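Local atomic coordinates of putative Nitroreductase (Desulfovibrio desulfuricans subsp. desulfuricans str. G20, PDB entry 3E39), a protein that probably acts as an FMN-dependent oxidoreductase of the nitroreductase family, binding flavin mononucleotide as its cofactor. Residues E29-I34 with A78-L83. Residues are numbered along the deposited sequence; the frame is centred on the assembly and turned at random.
Sequences EAVRLI and AKVIIL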
loop_
_atom_site.group_PDB
_atom_site.type_symbol
_atom_site.label_atom_id
_atom_site.label_comp_id
_atom_site.label_asym_id
_atom_site.label_seq_id
_atom_site.Cartn_x
_atom_site.Cartn_y
_atom_site.Cartn_z
ATOM N N GLU A 29 -6.049 -14.580 -17.088
ATOM C CA GLU A 29 -5.652 -13.221 -17.470
ATOM C C GLU A 29 -5.925 -12.229 -16.349
ATOM O O GLU A 29 -5.056 -11.375 -16.058
ATOM C CB GLU A 29 -6.309 -12.784 -18.779
ATOM C CG GLU A 29 -5.874 -11.389 -19.287
ATOM C CD GLU A 29 -4.357 -11.234 -19.513
ATOM O OE1 GLU A 29 -3.589 -12.225 -19.481
ATOM O OE2 GLU A 29 -3.920 -10.091 -19.742
ATOM N N ALA A 30 -7.099 -12.345 -15.707
ATOM C CA ALA A 30 -7.408 -11.502 -14.538
ATOM C C ALA A 30 -6.334 -11.723 -13.442
ATOM O O ALA A 30 -5.794 -10.742 -12.888
ATOM C CB ALA A 30 -8.800 -11.760 -13.993
ATOM N N VAL A 31 -6.017 -12.979 -13.148
ATOM C CA VAL A 31 -5.022 -13.262 -12.101
ATOM C C VAL A 31 -3.668 -12.649 -12.492
ATOM O O VAL A 31 -2.965 -12.025 -11.653
ATOM C CB VAL A 31 -4.889 -14.776 -11.794
ATOM C CG1 VAL A 31 -3.722 -15.027 -10.827
ATOM C CG2 VAL A 31 -6.255 -15.307 -11.239
ATOM N N ARG A 32 -3.303 -12.811 -13.761
ATOM C CA ARG A 32 -2.044 -12.247 -14.264
ATOM C C ARG A 32 -2.013 -10.723 -14.109
ATOM O O ARG A 32 -1.007 -10.155 -13.640
ATOM C CB ARG A 32 -1.819 -12.630 -15.738
ATOM C CG ARG A 32 -0.390 -12.350 -16.173
ATOM C CD ARG A 32 -0.207 -12.507 -17.683
ATOM N NE ARG A 32 -0.907 -11.449 -18.415
ATOM C CZ ARG A 32 -0.439 -10.208 -18.589
ATOM N NH1 ARG A 32 0.731 -9.838 -18.087
ATOM N NH2 ARG A 32 -1.162 -9.323 -19.273
ATOM N N LEU A 33 -3.089 -10.051 -14.505
ATOM C CA LEU A 33 -3.167 -8.593 -14.378
ATOM C C LEU A 33 -3.070 -8.146 -12.910
ATOM O O LEU A 33 -2.421 -7.122 -12.614
ATOM C CB LEU A 33 -4.428 -8.020 -15.008
ATOM C CG LEU A 33 -4.468 -8.130 -16.527
ATOM C CD1 LEU A 33 -5.850 -7.765 -17.033
ATOM C CD2 LEU A 33 -3.357 -7.242 -17.170
ATOM N N ILE A 34 -3.690 -8.916 -12.007
ATOM C CA ILE A 34 -3.637 -8.605 -10.586
ATOM C C ILE A 34 -2.190 -8.741 -10.083
ATOM O O ILE A 34 -1.655 -7.867 -9.407
ATOM C CB ILE A 34 -4.619 -9.464 -9.770
ATOM C CG1 ILE A 34 -6.069 -9.046 -10.076
ATOM C CG2 ILE A 34 -4.371 -9.292 -8.274
ATOM C CD1 ILE A 34 -7.145 -10.061 -9.615
ATOM N N ALA A 78 -13.923 -18.285 -1.958
ATOM C CA ALA A 78 -13.137 -17.571 -2.962
ATOM C C ALA A 78 -12.851 -18.452 -4.166
ATOM O O ALA A 78 -12.847 -19.677 -4.051
ATOM C CB ALA A 78 -11.827 -17.098 -2.348
ATOM N N LYS A 79 -12.665 -17.838 -5.324
ATOM C CA LYS A 79 -12.295 -18.590 -6.529
ATOM C C LYS A 79 -10.799 -18.629 -6.709
ATOM O O LYS A 79 -10.258 -19.588 -7.290
ATOM C CB LYS A 79 -12.973 -18.029 -7.789
ATOM C CG LYS A 79 -14.495 -17.998 -7.682
ATOM C CD LYS A 79 -15.093 -19.312 -7.161
ATOM C CE LYS A 79 -16.473 -19.093 -6.606
ATOM N NZ LYS A 79 -17.006 -20.274 -5.872
ATOM N N VAL A 80 -10.123 -17.588 -6.222
ATOM C CA VAL A 80 -8.665 -17.582 -6.232
ATOM C C VAL A 80 -8.168 -16.880 -4.962
ATOM O O VAL A 80 -8.791 -15.941 -4.469
ATOM C CB VAL A 80 -8.089 -16.904 -7.508
ATOM C CG1 VAL A 80 -8.489 -15.437 -7.587
ATOM C CG2 VAL A 80 -6.536 -17.083 -7.592
ATOM N N ILE A 81 -7.064 -17.387 -4.427
ATOM C CA ILE A 81 -6.375 -16.809 -3.287
ATOM C C ILE A 81 -4.919 -16.547 -3.729
ATOM O O ILE A 81 -4.278 -17.423 -4.342
ATOM C CB ILE A 81 -6.420 -17.743 -2.066
ATOM C CG1 ILE A 81 -7.880 -17.860 -1.575
ATOM C CG2 ILE A 81 -5.564 -17.194 -0.917
ATOM C CD1 ILE A 81 -8.132 -18.932 -0.562
ATOM N N ILE A 82 -4.421 -15.338 -3.481
ATOM C CA ILE A 82 -3.036 -15.005 -3.767
ATOM C C ILE A 82 -2.327 -14.832 -2.408
ATOM O O ILE A 82 -2.676 -13.957 -1.603
ATOM C CB ILE A 82 -2.871 -13.729 -4.658
ATOM C CG1 ILE A 82 -3.489 -13.936 -6.051
ATOM C CG2 ILE A 82 -1.350 -13.348 -4.825
ATOM C CD1 ILE A 82 -3.574 -12.648 -6.882
ATOM N N LEU A 83 -1.382 -15.715 -2.129
ATOM C CA LEU A 83 -0.564 -15.590 -0.940
ATOM C C LEU A 83 0.615 -14.662 -1.230
ATOM O O LEU A 83 1.284 -14.792 -2.269
ATOM C CB LEU A 83 -0.100 -16.952 -0.435
ATOM C CG LEU A 83 -1.187 -17.991 -0.192
ATOM C CD1 LEU A 83 -0.566 -19.310 0.325
ATOM C CD2 LEU A 83 -2.220 -17.474 0.768
#
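Val31 and Ile34 meet Val80 and Ile82 through methyl groups alone, and the flat groups belong to the helix: the carboxylate of Glu29 meets the guanidinium of Arg32 at its edge, in the guanidinium plane. The carboxylate itself is tilted, leaving Arg32 NE 31° out of its plane at OE1. Arg32 NE reaches Glu29 OE1 at 3.0 Å in a nearly straight bond. Arg32 NH2 forms a salt bridge to Glu29 OE2 at 2.9 Å. This side-on, two-nitrogen grip uses the syn side of each oxygen and should limit the rotation of both groups, about one helical turn apart.

Across the contact, Val31 and Val80 approach tip to tip, CG2 of Val31 lying 4.1 Å from CG2 of Val80. CG2 of Val80 lies anti to the backbone N, which points it at the helix. Ile34 and Ile82 pack more closely and at a slant, with Ile34 CG2 3.7 Å from Ile82 CD1, the far end of an extended chain (chi2 170°).

All four residues are buried where helix 28-39 lies against a face of the antiparallel sheet. Val54 of strand 50-56 touches both valines, Met108 and Ala112 of helix 94-114 touch Ile34, and Phe174 of the second subunit packs on Val31 and Arg32. Strand 80-87 starts at a classic beta bulge, where Lys79 and Val80 face Ala151.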